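Local coordinates for protein transcriptional regulator, TetR family (Legionella pneumophila subsp. pneumophila str. Philadelphia 1, PDB 3ON4) that probably binds DNA through an N-terminal helix-turn-helix motif and so regulates transcription, as TetR-family proteins do, at the interface of chains A and B. Numbering follows the deposited sequence. Chains: chain A/B, Transcriptional regulator, TetR family.

The interface of chains A and B. Residues chain A 135, 157, 160-161; chain B 169, 173, 175, 178.
Helical backbone carries A:Lys157, A:Ile160 and A:Ser161 (helix 149-173) and A:Ile135 (helix 121-144) against B:Phe178 of helix 177-189 and B:Leu169 near the end of its own helix 149-173, whereas B:Asp175 lies in the non-helical stretch between those two B helices. The patch belongs to a two-fold interface, probably the dimer contact usual for TetR regulators, and exemplifies an aromatic ring clamped between an apolar floor and an aliphatic lid ending in a charge. B:Leu169 CB lies 3.6 Å above the centre of the B:Phe178 ring. Over the opposite face lie the A:Lys157 methylenes, CD offset toward the rim and A:Lys157 CG 3.7 Å from B:Phe178 CE1. Because A:Lys157 CG stands beside its backbone N (chi1 -67°) and the chain runs extended from there, the terminal amine NZ reaches past the rim. A:Lys157 NZ donates to B:Asp175 OD2 at 2.7 Å, on the oxygen's syn lone pair, a salt bridge tying the lid to the partner chain. In the ring plane, at its edge, A:Ile135 CD1 approaches B:Phe178 CZ at 3.7 Å, and B:Tyr173 OH also lies at that edge. A:Ile160 CG2 meets B:Leu169 CD1 at 3.7 Å, their side chains crossing at about a right angle. A:Ser161 OG donates to the A:Lys157 carbonyl O in its own helix, tilted 27° from the carbonyl plane, and is also linked to a water whose O lies 2.7 Å from B:Phe178 O.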
# COMPACT_ATOMS: atom_id res chain seq x y z
N ILE A 135 -1.55 -13.96 -7.56
CA ILE A 135 -0.85 -13.80 -8.83
C ILE A 135 -0.95 -15.06 -9.70
O ILE A 135 -1.30 -14.98 -10.89
CB ILE A 135 0.61 -13.38 -8.57
CG1 ILE A 135 0.62 -11.96 -7.98
CG2 ILE A 135 1.48 -13.52 -9.84
CD1 ILE A 135 1.90 -11.58 -7.35
N LYS A 157 0.48 -9.17 -12.53
CA LYS A 157 1.18 -8.26 -11.60
C LYS A 157 0.71 -6.81 -11.69
O LYS A 157 0.65 -6.14 -10.68
CB LYS A 157 2.69 -8.39 -11.75
CG LYS A 157 3.18 -9.79 -11.29
CD LYS A 157 4.65 -10.00 -11.46
CE LYS A 157 5.03 -11.39 -10.92
NZ LYS A 157 6.37 -11.85 -11.33
N ILE A 160 -2.81 -6.74 -9.80
CA ILE A 160 -2.78 -6.76 -8.33
C ILE A 160 -2.13 -5.49 -7.79
O ILE A 160 -2.53 -5.00 -6.74
CB ILE A 160 -2.15 -8.08 -7.72
CG1 ILE A 160 -2.37 -8.17 -6.18
CG2 ILE A 160 -0.69 -8.20 -8.05
CD1 ILE A 160 -3.81 -7.89 -5.67
N SER A 161 -1.15 -4.94 -8.51
CA SER A 161 -0.55 -3.66 -8.12
C SER A 161 -1.62 -2.56 -8.13
O SER A 161 -1.71 -1.76 -7.19
CB SER A 161 0.60 -3.28 -9.05
OG SER A 161 1.60 -4.28 -9.02
N LEU B 169 4.61 -4.07 -3.70
CA LEU B 169 4.86 -5.47 -3.97
C LEU B 169 6.28 -5.75 -4.43
O LEU B 169 6.83 -6.81 -4.10
CB LEU B 169 3.81 -6.01 -4.97
CG LEU B 169 2.35 -5.77 -4.55
CD1 LEU B 169 1.38 -6.24 -5.62
CD2 LEU B 169 2.04 -6.41 -3.17
N TYR B 173 10.07 -9.06 -2.34
CA TYR B 173 11.08 -10.06 -2.64
C TYR B 173 11.90 -9.68 -3.88
O TYR B 173 12.42 -10.55 -4.59
CB TYR B 173 10.46 -11.48 -2.68
CG TYR B 173 9.16 -11.59 -3.45
CD1 TYR B 173 7.94 -11.30 -2.83
CD2 TYR B 173 9.14 -11.97 -4.80
CE1 TYR B 173 6.75 -11.37 -3.52
CE2 TYR B 173 7.95 -12.04 -5.50
CZ TYR B 173 6.75 -11.74 -4.85
OH TYR B 173 5.53 -11.81 -5.51
N ASP B 175 11.15 -8.34 -6.72
CA ASP B 175 10.63 -8.67 -8.08
C ASP B 175 10.50 -7.37 -8.89
O ASP B 175 9.55 -6.60 -8.75
CB ASP B 175 9.32 -9.47 -8.03
CG ASP B 175 8.89 -9.96 -9.39
OD1 ASP B 175 9.46 -9.55 -10.41
OD2 ASP B 175 7.94 -10.76 -9.44
N PHE B 178 7.27 -6.03 -11.12
CA PHE B 178 6.20 -5.18 -10.61
C PHE B 178 6.41 -3.73 -11.04
O PHE B 178 5.47 -3.03 -11.44
CB PHE B 178 6.11 -5.23 -9.09
CG PHE B 178 5.51 -6.51 -8.55
CD1 PHE B 178 4.15 -6.74 -8.62
CD2 PHE B 178 6.31 -7.47 -7.99
CE1 PHE B 178 3.62 -7.92 -8.15
CE2 PHE B 178 5.78 -8.65 -7.48
CZ PHE B 178 4.43 -8.87 -7.56
O HOH W 1 3.04 -4.04 -11.82